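Local coordinates for sensor protein kinase WalK (Staphylococcus aureus, PDB 4YWZ) that probably senses an extracellular signal through this receptor domain as the histidine kinase of the essential WalKR two-component system, at residues 31-36 and 43-48; 21-26 and 134-139; 61-66 and 77-82. The protein carries 1 engineered substitution. One frame throughout, in Å; residues are numbered along the deposited sequence.

Interaction 1. Residues 31-36 and 43-48; sequences EKVYDE and QKDIQN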
loop_
_atom_site.group_PDB
_atom_site.type_symbol
_atom_site.label_atom_id
_atom_site.label_comp_id
_atom_site.label_asym_id
_atom_site.label_seq_id
_atom_site.Cartn_x
_atom_site.Cartn_y
_atom_site.Cartn_z
ATOM N N GLU A 31 2.301 -24.668 0.161
ATOM C CA GLU A 31 3.239 -25.761 0.503
ATOM C C GLU A 31 2.621 -26.620 1.613
ATOM O O GLU A 31 2.619 -27.866 1.541
ATOM C CB GLU A 31 4.555 -25.170 0.922
ATOM C CG GLU A 31 5.533 -26.138 1.578
ATOM C CD GLU A 31 6.854 -25.499 1.908
ATOM O OE1 GLU A 31 6.956 -24.259 1.775
ATOM O OE2 GLU A 31 7.850 -26.252 2.190
ATOM N N LYS A 32 2.001 -25.987 2.583
ATOM C CA LYS A 32 1.425 -26.705 3.760
ATOM C C LYS A 32 0.294 -27.589 3.323
ATOM O O LYS A 32 0.167 -28.705 3.838
ATOM C CB LYS A 32 0.994 -25.685 4.834
ATOM C CG LYS A 32 2.230 -25.081 5.439
ATOM C CD LYS A 32 2.050 -24.430 6.807
ATOM C CE LYS A 32 3.424 -24.004 7.333
ATOM N NZ LYS A 32 3.312 -22.943 8.370
ATOM N N VAL A 33 -0.526 -27.145 2.370
ATOM C CA VAL A 33 -1.589 -27.973 1.882
ATOM C C VAL A 33 -1.077 -29.254 1.203
ATOM O O VAL A 33 -1.612 -30.353 1.416
ATOM C CB VAL A 33 -2.550 -27.238 0.927
ATOM C CG1 VAL A 33 -3.717 -28.124 0.653
ATOM C CG2 VAL A 33 -3.098 -26.035 1.629
ATOM N N TYR A 34 0.010 -29.126 0.430
ATOM C CA TYR A 34 0.670 -30.338 -0.128
ATOM C C TYR A 34 1.227 -31.292 0.955
ATOM O O TYR A 34 1.010 -32.500 0.868
ATOM C CB TYR A 34 1.808 -29.903 -1.035
ATOM C CG TYR A 34 1.323 -29.573 -2.436
ATOM C CD1 TYR A 34 0.645 -28.399 -2.677
ATOM C CD2 TYR A 34 1.530 -30.397 -3.465
ATOM C CE1 TYR A 34 0.145 -28.086 -3.959
ATOM C CE2 TYR A 34 1.065 -30.110 -4.764
ATOM C CZ TYR A 34 0.379 -28.947 -4.999
ATOM O OH TYR A 34 -0.045 -28.693 -6.307
ATOM N N ASP A 35 1.879 -30.731 1.957
ATOM C CA ASP A 35 2.493 -31.517 3.072
ATOM C C ASP A 35 1.372 -32.248 3.809
ATOM O O ASP A 35 1.538 -33.371 4.263
ATOM C CB ASP A 35 3.186 -30.647 4.054
ATOM C CG ASP A 35 4.484 -30.042 3.547
ATOM O OD1 ASP A 35 5.130 -30.649 2.697
ATOM O OD2 ASP A 35 4.855 -29.000 4.125
ATOM N N GLU A 36 0.181 -31.652 3.848
ATOM C CA GLU A 36 -0.874 -32.239 4.664
ATOM C C GLU A 36 -1.724 -33.200 3.912
ATOM O O GLU A 36 -2.109 -34.240 4.487
ATOM C CB GLU A 36 -1.715 -31.168 5.309
ATOM C CG GLU A 36 -0.942 -30.422 6.400
ATOM C CD GLU A 36 -1.748 -29.306 7.073
ATOM O OE1 GLU A 36 -3.002 -29.271 6.899
ATOM O OE2 GLU A 36 -1.111 -28.469 7.765
ATOM N N GLN A 43 -4.277 -29.844 -4.773
ATOM C CA GLN A 43 -4.345 -29.052 -6.026
ATOM C C GLN A 43 -5.774 -28.504 -6.256
ATOM O O GLN A 43 -6.019 -27.777 -7.212
ATOM C CB GLN A 43 -3.699 -29.765 -7.287
ATOM C CG GLN A 43 -3.082 -28.698 -8.243
ATOM C CD GLN A 43 -2.278 -29.150 -9.523
ATOM O OE1 GLN A 43 -1.022 -28.810 -9.752
ATOM N NE2 GLN A 43 -3.020 -29.796 -10.435
ATOM N N LYS A 44 -6.692 -28.802 -5.349
ATOM C CA LYS A 44 -8.032 -28.244 -5.384
ATOM C C LYS A 44 -8.281 -27.119 -4.365
ATOM O O LYS A 44 -9.308 -26.449 -4.436
ATOM C CB LYS A 44 -9.062 -29.355 -5.158
ATOM C CG LYS A 44 -8.852 -30.564 -6.060
ATOM C CD LYS A 44 -8.557 -31.838 -5.274
ATOM C CE LYS A 44 -9.845 -32.517 -4.768
ATOM N NZ LYS A 44 -9.767 -34.010 -4.858
ATOM N N ASP A 45 -7.358 -26.931 -3.411
ATOM C CA ASP A 45 -7.466 -25.871 -2.401
ATOM C C ASP A 45 -6.641 -24.627 -2.895
ATOM O O ASP A 45 -6.694 -23.573 -2.233
ATOM C CB ASP A 45 -6.855 -26.275 -1.058
ATOM C CG ASP A 45 -7.663 -27.365 -0.336
ATOM O OD1 ASP A 45 -8.737 -27.730 -0.842
ATOM O OD2 ASP A 45 -7.240 -27.754 0.763
ATOM N N ILE A 46 -5.981 -24.758 -4.043
ATOM C CA ILE A 46 -5.100 -23.666 -4.513
ATOM C C ILE A 46 -5.955 -22.438 -4.889
ATOM O O ILE A 46 -5.602 -21.285 -4.558
ATOM C CB ILE A 46 -4.212 -24.124 -5.682
ATOM C CG1 ILE A 46 -3.162 -25.115 -5.184
ATOM C CG2 ILE A 46 -3.467 -22.995 -6.368
ATOM C CD1 ILE A 46 -2.434 -25.819 -6.301
ATOM N N GLN A 47 -7.077 -22.700 -5.524
ATOM C CA GLN A 47 -7.910 -21.594 -6.043
ATOM C C GLN A 47 -8.386 -20.658 -4.963
ATOM O O GLN A 47 -8.304 -19.423 -5.123
ATOM C CB GLN A 47 -9.088 -22.144 -6.836
ATOM C CG GLN A 47 -10.013 -21.043 -7.349
ATOM C CD GLN A 47 -9.401 -20.342 -8.544
ATOM O OE1 GLN A 47 -9.157 -20.966 -9.568
ATOM N NE2 GLN A 47 -9.124 -19.046 -8.409
ATOM N N ASN A 48 -8.852 -21.179 -3.821
ATOM C CA ASN A 48 -9.302 -20.313 -2.769
ATOM C C ASN A 48 -8.170 -19.490 -2.212
ATOM O O ASN A 48 -8.360 -18.305 -1.902
ATOM C CB ASN A 48 -9.906 -21.177 -1.632
ATOM C CG ASN A 48 -10.222 -20.387 -0.407
ATOM O OD1 ASN A 48 -11.167 -19.578 -0.410
ATOM N ND2 ASN A 48 -9.379 -20.542 0.657
HETATM O O HOH W 1 0.700 -30.411 -8.311
#

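Interaction 2. Residues 21-26 and 134-139; sequences QYAKQL and IYIESK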
loop_
_atom_site.group_PDB
_atom_site.type_symbol
_atom_site.label_atom_id
_atom_site.label_comp_id
_atom_site.label_asym_id
_atom_site.label_seq_id
_atom_site.Cartn_x
_atom_site.Cartn_y
_atom_site.Cartn_z
ATOM N N GLN A 21 6.227 -9.948 0.655
ATOM C CA GLN A 21 5.917 -10.546 1.957
ATOM C C GLN A 21 4.544 -11.251 1.852
ATOM O O GLN A 21 4.360 -12.342 2.406
ATOM C CB GLN A 21 5.981 -9.468 3.036
ATOM C CG GLN A 21 7.358 -8.992 3.324
ATOM C CD GLN A 21 7.408 -7.824 4.299
ATOM O OE1 GLN A 21 6.522 -7.028 4.292
ATOM N NE2 GLN A 21 8.463 -7.724 5.093
ATOM N N TYR A 22 3.513 -10.653 1.179
ATOM C CA TYR A 22 2.262 -11.364 0.968
ATOM C C TYR A 22 2.472 -12.665 0.167
ATOM O O TYR A 22 1.874 -13.749 0.466
ATOM C CB TYR A 22 1.227 -10.518 0.248
ATOM C CG TYR A 22 0.357 -9.713 1.164
ATOM C CD1 TYR A 22 -0.667 -10.304 1.894
ATOM C CD2 TYR A 22 0.481 -8.302 1.224
ATOM C CE1 TYR A 22 -1.453 -9.537 2.823
ATOM C CE2 TYR A 22 -0.326 -7.538 2.072
ATOM C CZ TYR A 22 -1.305 -8.155 2.870
ATOM O OH TYR A 22 -2.110 -7.349 3.739
ATOM N N ALA A 23 3.266 -12.552 -0.924
ATOM C CA ALA A 23 3.403 -13.678 -1.824
ATOM C C ALA A 23 4.098 -14.854 -1.064
ATOM O O ALA A 23 3.808 -15.978 -1.330
ATOM C CB ALA A 23 4.249 -13.291 -3.006
ATOM N N LYS A 24 5.020 -14.532 -0.194
ATOM C CA LYS A 24 5.757 -15.568 0.578
ATOM C C LYS A 24 4.762 -16.323 1.432
ATOM O O LYS A 24 4.812 -17.523 1.556
ATOM C CB LYS A 24 6.855 -14.989 1.424
ATOM C CG LYS A 24 7.646 -16.087 2.189
ATOM C CD LYS A 24 8.097 -17.278 1.351
ATOM C CE LYS A 24 9.121 -18.144 2.130
ATOM N NZ LYS A 24 9.622 -19.155 1.159
ATOM N N GLN A 25 3.848 -15.634 2.075
ATOM C CA GLN A 25 2.901 -16.328 2.875
ATOM C C GLN A 25 1.938 -17.168 2.057
ATOM O O GLN A 25 1.550 -18.255 2.474
ATOM C CB GLN A 25 2.168 -15.272 3.824
ATOM C CG GLN A 25 1.455 -15.993 4.940
ATOM C CD GLN A 25 2.400 -16.583 5.920
ATOM O OE1 GLN A 25 3.402 -15.961 6.264
ATOM N NE2 GLN A 25 2.208 -17.850 6.208
ATOM N N LEU A 26 1.531 -16.737 0.849
ATOM C CA LEU A 26 0.773 -17.573 -0.014
ATOM C C LEU A 26 1.560 -18.862 -0.379
ATOM O O LEU A 26 0.976 -19.957 -0.415
ATOM C CB LEU A 26 0.411 -16.815 -1.291
ATOM C CG LEU A 26 -0.332 -17.523 -2.416
ATOM C CD1 LEU A 26 -1.545 -18.211 -1.932
ATOM C CD2 LEU A 26 -0.654 -16.558 -3.591
ATOM N N ILE A 134 4.101 -19.221 -8.546
ATOM C CA ILE A 134 3.062 -18.202 -8.339
ATOM C C ILE A 134 3.523 -17.001 -9.177
ATOM O O ILE A 134 4.629 -16.451 -8.967
ATOM C CB ILE A 134 2.999 -17.789 -6.826
ATOM C CG1 ILE A 134 2.441 -18.955 -6.002
ATOM C CG2 ILE A 134 2.203 -16.468 -6.666
ATOM C CD1 ILE A 134 2.703 -18.786 -4.497
ATOM N N TYR A 135 2.710 -16.566 -10.142
ATOM C CA TYR A 135 2.935 -15.414 -10.976
ATOM C C TYR A 135 1.931 -14.321 -10.548
ATOM O O TYR A 135 0.753 -14.598 -10.454
ATOM C CB TYR A 135 2.600 -15.832 -12.415
ATOM C CG TYR A 135 2.451 -14.715 -13.445
ATOM C CD1 TYR A 135 1.218 -14.192 -13.683
ATOM C CD2 TYR A 135 3.522 -14.281 -14.209
ATOM C CE1 TYR A 135 1.031 -13.206 -14.661
ATOM C CE2 TYR A 135 3.356 -13.356 -15.207
ATOM C CZ TYR A 135 2.082 -12.780 -15.384
ATOM O OH TYR A 135 1.856 -11.773 -16.325
ATOM N N ILE A 136 2.433 -13.150 -10.283
ATOM C CA ILE A 136 1.628 -12.033 -9.787
ATOM C C ILE A 136 1.862 -10.838 -10.690
ATOM O O ILE A 136 2.976 -10.450 -10.975
ATOM C CB ILE A 136 1.975 -11.681 -8.370
ATOM C CG1 ILE A 136 1.703 -12.839 -7.455
ATOM C CG2 ILE A 136 1.208 -10.436 -7.914
ATOM C CD1 ILE A 136 2.163 -12.602 -6.048
ATOM N N GLU A 137 0.735 -10.242 -11.160
ATOM C CA GLU A 137 0.722 -8.863 -11.783
ATOM C C GLU A 137 0.193 -7.921 -10.700
ATOM O O GLU A 137 -0.908 -8.137 -10.134
ATOM C CB GLU A 137 -0.171 -8.768 -13.022
ATOM C CG GLU A 137 0.352 -9.561 -14.174
ATOM C CD GLU A 137 -0.529 -9.474 -15.471
ATOM O OE1 GLU A 137 -1.529 -8.696 -15.452
ATOM O OE2 GLU A 137 -0.237 -10.310 -16.358
ATOM N N SER A 138 1.037 -6.952 -10.348
ATOM C CA SER A 138 0.721 -5.994 -9.282
ATOM C C SER A 138 0.679 -4.604 -9.848
ATOM O O SER A 138 1.418 -4.216 -10.771
ATOM C CB SER A 138 1.677 -6.218 -8.121
ATOM O OG SER A 138 2.949 -5.824 -8.437
ATOM N N LYS A 139 -0.201 -3.805 -9.224
ATOM C CA LYS A 139 -0.556 -2.467 -9.747
ATOM C C LYS A 139 0.400 -1.388 -9.299
ATOM O O LYS A 139 0.035 -0.344 -8.669
ATOM C CB LYS A 139 -1.970 -2.171 -9.310
ATOM C CG LYS A 139 -3.048 -3.094 -9.822
ATOM C CD LYS A 139 -4.394 -2.739 -9.284
ATOM C CE LYS A 139 -5.402 -3.734 -9.786
ATOM N NZ LYS A 139 -6.833 -3.486 -9.389
#

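Interaction 3. Residues 61-66 and 77-82; sequences EIRFID and QSNRSL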
loop_
_atom_site.group_PDB
_atom_site.type_symbol
_atom_site.label_atom_id
_atom_site.label_comp_id
_atom_site.label_asym_id
_atom_site.label_seq_id
_atom_site.Cartn_x
_atom_site.Cartn_y
_atom_site.Cartn_z
ATOM N N GLU A 61 -3.718 -9.736 -10.688
ATOM C CA GLU A 61 -4.016 -11.145 -10.949
ATOM C C GLU A 61 -2.927 -12.023 -10.348
ATOM O O GLU A 61 -1.801 -11.581 -10.260
ATOM C CB GLU A 61 -3.974 -11.376 -12.412
ATOM C CG GLU A 61 -4.490 -12.769 -12.850
ATOM C CD GLU A 61 -4.459 -13.001 -14.376
ATOM O OE1 GLU A 61 -4.030 -12.139 -15.164
ATOM O OE2 GLU A 61 -4.775 -14.126 -14.783
ATOM N N ILE A 62 -3.321 -13.191 -9.849
ATOM C CA ILE A 62 -2.368 -14.209 -9.439
ATOM C C ILE A 62 -2.693 -15.408 -10.308
ATOM O O ILE A 62 -3.880 -15.804 -10.463
ATOM C CB ILE A 62 -2.456 -14.566 -7.962
ATOM C CG1 ILE A 62 -2.382 -13.316 -7.073
ATOM C CG2 ILE A 62 -1.364 -15.604 -7.655
ATOM C CD1 ILE A 62 -2.526 -13.599 -5.569
ATOM N N ARG A 63 -1.635 -16.122 -10.832
ATOM C CA ARG A 63 -1.801 -17.424 -11.490
ATOM C C ARG A 63 -0.906 -18.430 -10.744
ATOM O O ARG A 63 0.145 -18.086 -10.223
ATOM C CB ARG A 63 -1.385 -17.410 -12.909
ATOM C CG ARG A 63 -2.085 -16.306 -13.751
ATOM C CD ARG A 63 -1.608 -16.172 -15.172
ATOM N NE ARG A 63 -2.269 -15.039 -15.821
ATOM C CZ ARG A 63 -1.791 -14.403 -16.888
ATOM N NH1 ARG A 63 -0.695 -14.874 -17.548
ATOM N NH2 ARG A 63 -2.437 -13.319 -17.331
ATOM N N PHE A 64 -1.355 -19.666 -10.701
ATOM C CA PHE A 64 -0.535 -20.808 -10.309
ATOM C C PHE A 64 -0.301 -21.690 -11.534
ATOM O O PHE A 64 -1.193 -22.039 -12.266
ATOM C CB PHE A 64 -1.153 -21.610 -9.156
ATOM C CG PHE A 64 -0.308 -22.813 -8.756
ATOM C CD1 PHE A 64 0.811 -22.658 -8.015
ATOM C CD2 PHE A 64 -0.614 -24.102 -9.303
ATOM C CE1 PHE A 64 1.667 -23.754 -7.724
ATOM C CE2 PHE A 64 0.266 -25.175 -9.025
ATOM C CZ PHE A 64 1.350 -24.980 -8.209
ATOM N N ILE A 65 0.982 -21.931 -11.775
ATOM C CA ILE A 65 1.541 -22.572 -12.950
ATOM C C ILE A 65 2.345 -23.801 -12.488
ATOM O O ILE A 65 3.180 -23.712 -11.556
ATOM C CB ILE A 65 2.418 -21.613 -13.770
ATOM C CG1 ILE A 65 1.552 -20.429 -14.246
ATOM C CG2 ILE A 65 3.112 -22.365 -14.902
ATOM C CD1 ILE A 65 2.388 -19.245 -14.480
ATOM N N ASP A 66 2.091 -24.948 -13.101
ATOM C CA ASP A 66 2.731 -26.147 -12.588
ATOM C C ASP A 66 4.124 -26.299 -13.170
ATOM O O ASP A 66 4.598 -25.505 -13.966
ATOM C CB ASP A 66 1.852 -27.463 -12.776
ATOM C CG ASP A 66 1.767 -27.928 -14.206
ATOM O OD1 ASP A 66 2.540 -27.546 -15.050
ATOM O OD2 ASP A 66 0.899 -28.800 -14.500
ATOM N N GLN A 77 -11.420 -13.947 -13.555
ATOM C CA GLN A 77 -12.489 -14.704 -14.262
ATOM C C GLN A 77 -12.439 -14.505 -15.789
ATOM O O GLN A 77 -12.615 -15.443 -16.568
ATOM C CB GLN A 77 -13.846 -14.313 -13.629
ATOM C CG GLN A 77 -15.078 -14.937 -14.256
ATOM C CD GLN A 77 -16.132 -13.878 -14.589
ATOM O OE1 GLN A 77 -16.082 -13.231 -15.650
ATOM N NE2 GLN A 77 -17.083 -13.683 -13.675
ATOM N N SER A 78 -12.102 -13.301 -16.255
ATOM C CA SER A 78 -11.984 -13.003 -17.679
ATOM C C SER A 78 -10.823 -13.711 -18.364
ATOM O O SER A 78 -10.775 -13.718 -19.560
ATOM C CB SER A 78 -11.876 -11.466 -17.901
ATOM O OG SER A 78 -10.679 -10.883 -17.319
ATOM N N ASN A 79 -9.915 -14.352 -17.591
ATOM C CA ASN A 79 -8.811 -15.120 -18.107
ATOM C C ASN A 79 -8.974 -16.607 -17.881
ATOM O O ASN A 79 -8.011 -17.386 -18.048
ATOM C CB ASN A 79 -7.539 -14.697 -17.372
ATOM C CG ASN A 79 -6.911 -13.485 -17.984
ATOM O OD1 ASN A 79 -7.262 -13.065 -19.097
ATOM N ND2 ASN A 79 -6.013 -12.872 -17.237
ATOM N N ARG A 80 -10.210 -17.050 -17.587
ATOM C CA ARG A 80 -10.454 -18.481 -17.473
ATOM C C ARG A 80 -10.056 -19.299 -18.735
ATOM O O ARG A 80 -9.706 -20.511 -18.602
ATOM C CB ARG A 80 -11.900 -18.754 -16.957
ATOM C CG ARG A 80 -12.882 -19.335 -17.979
ATOM C CD ARG A 80 -14.332 -19.371 -17.444
ATOM N NE ARG A 80 -14.842 -18.013 -17.176
ATOM C CZ ARG A 80 -15.154 -17.105 -18.110
ATOM N NH1 ARG A 80 -15.041 -17.389 -19.404
ATOM N NH2 ARG A 80 -15.587 -15.898 -17.750
ATOM N N SER A 81 -10.047 -18.696 -19.924
ATOM C CA SER A 81 -9.534 -19.396 -21.096
ATOM C C SER A 81 -8.029 -19.820 -21.032
ATOM O O SER A 81 -7.614 -20.751 -21.726
ATOM C CB SER A 81 -9.812 -18.634 -22.363
ATOM O OG SER A 81 -9.137 -17.401 -22.428
ATOM N N LEU A 82 -7.210 -19.150 -20.187
ATOM C CA LEU A 82 -5.820 -19.543 -20.040
ATOM C C LEU A 82 -5.637 -20.870 -19.346
ATOM O O LEU A 82 -4.557 -21.466 -19.481
ATOM C CB LEU A 82 -5.035 -18.489 -19.260
ATOM C CG LEU A 82 -4.995 -17.061 -19.838
ATOM C CD1 LEU A 82 -4.173 -16.206 -18.909
ATOM C CD2 LEU A 82 -4.453 -17.090 -21.270
#

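Interaction 1. Residues 31-36 and 43-48
Val33 starts the contact by turning one methyl toward Asp45. Val33 CG1 stands anti to the backbone N (chi1 -171°), and this torsion carries it out from helix 7-37 so that it lies 3.5 Å from Asp45 OD2 and 4.0 Å from Asp45 CB, a methyl beside a carboxylate. The charge of Asp45 is answered elsewhere, by a salt bridge from Asp45 OD2 to Lys37 NZ, one turn beyond Val33 on the same helix.

Tyr34 follows and makes the larger share on its side of the interface. Its first bond starts across the direction of the other segment, but the ring carries the hydroxyl back toward it. At the edge of that ring and near its plane sits Ile46 CD1, 4.2 Å from Tyr34 CE1 and 3.7 Å from Tyr34 OH. The delta methyl gets there because the Ile46 side chain is extended at its end (chi2 168°).

The same hydroxyl also rests against the Gln43 chain, with Tyr34 OH 3.6 Å from Gln43 CG. The ring and amide planes stand 75° apart, so the two groups do not stack. Their polar ends are joined through one water in the plane of the Tyr34 ring, 2.7 Å from Tyr34 OH, which donates to Gln43 OE1 at 2.8 Å. This bridge is the polar link between the segments in a contact otherwise made of van der Waals touches.

The connection between the segments is short and mostly helical: helix 39-42 lies between them in the chain, its Ala42 touching both Val33 and Tyr34. Tyr34 also reaches Val126 of strand 114-126, while Gln43 and Ile46 lean on Phe64 of strand 59-66. The contact thus fastens the end of the long N-terminal helix to the start of helix 46-54, at the surface of the domain.

Interaction 2. Residues 21-26 and 134-139
Ala23, Leu26, Ile134 and Ile136 meet through aliphatic groups alone; the flat groups of 134-139, the Tyr135 ring and the Glu137 carboxylate, belong to the alternate residues of the strand and take no part in this meeting. Glu137 OE2 lies at the edge of the Tyr135 ring and in its plane, and accepts from Tyr135 OH at 2.6 Å on its anti lone pair, the one away from OE1. Side chains of Val119 and Asn121 from strand 114-126, and of Arg63 and Ile65 from strand 59-66, flank the ring.

On the helix side of the strand, the axes of 21-26 and 134-138 come within 10.3 Å and run at 150°, close to antiparallel. The pairing follows from that direction: Ala23 meets the later strand residue, Ile136, and Leu26 meets Ile134. Ala23 CB lies 3.8 Å from Ile136 CD1, so the small residue is met by the tip of a long one.

Leu26 and Ile134 make the broader junction. Ile134 CD1 sits 3.9 Å from Leu26 CG and 4.1 Å from Leu26 CD2, and Ile134 CG2 is 4.2 Å from Leu26 CD2. Ile134 has CG1 anti to its carbonyl carbon (chi1 -70°) and an extended end, which sends CD1 out to the helix. All four residues are buried. Another flank of the helix faces the second subunit, where Gln21 OE1 bonds to Asn14 ND2 of that chain.

A long N-terminal helix packed on an antiparallel sheet is consistent with a Cache-type sensor domain. Chemically, the seam is hydrophobic, held by burial of aliphatic groups rather than by directed bonds. On the other face of the sheet the character reverses: the buried Glu137 carboxylate is met by Lys108, Tyr110 and Tyr135, an environment that would probably help keep it ionised.

Interaction 3. Residues 61-66 and 77-82
Asn79 reaches from its loop to Glu61 at the tight end of this contact, donating from ND2 to Glu61 OE2 at 3.0 Å and 164°. Glu61 has CG anti to its backbone N (chi1 -171°) and an extended chain, which carries the carboxylate out to Asn79. The donor comes from above the carboxylate plane, while OE2 lies close to the plane of the Asn79 amide. Arg63, two residues along the strand, grips the same carboxylate side-on: Arg63 NE meets Glu61 OE2 at 2.9 Å in a nearly straight bond, and Arg63 NH2 meets Glu61 OE1 at 2.9 Å, more bent at 146°, with OE1 tilted from the guanidinium plane. Asn79 ND2 and Arg63 NE reach OE2 from opposite faces of the carboxylate, and Thr74 OG1 is a further partner of this oxygen.

Leu82 CD1 lies over the centre of one face of the Arg63 guanidinium, 3.6 Å above the plane, a methyl lid on a group whose edge is met in plane by Glu61 OE2.

The outer side of the loop is looser. Gln77, Ser78, Arg80 and Ser81 are exposed and make no contact with 61-66.

The chemistry implies a charge-paired joint: the salt bridge fixes the rotation of the Arg63 end, Asn79 ties the loop to the Glu61 carboxylate, and the several donors on Glu61 would probably stabilise its negative charge.

From the N terminus, helix 7-37 first supplies 21-26 and then 31-36. Interaction 1 closes a short, mostly helical loop on reaching 43-48. Interaction 3 then opens at 61-66 and closes at 77-82, past strand 71-74, in series with interaction 1. Interaction 2 spans the longest loop, from 21-26 to 134-139, and both others nest inside it; none cross. Interactions 1 and 3 touch through side-chain packing. Interactions 2 and 3 share the antiparallel sheet, their strands being neighbours joined by probable backbone hydrogen bonds. Together they tie the long helix, helix 46-54, the sheet and its outlying loop into one domain.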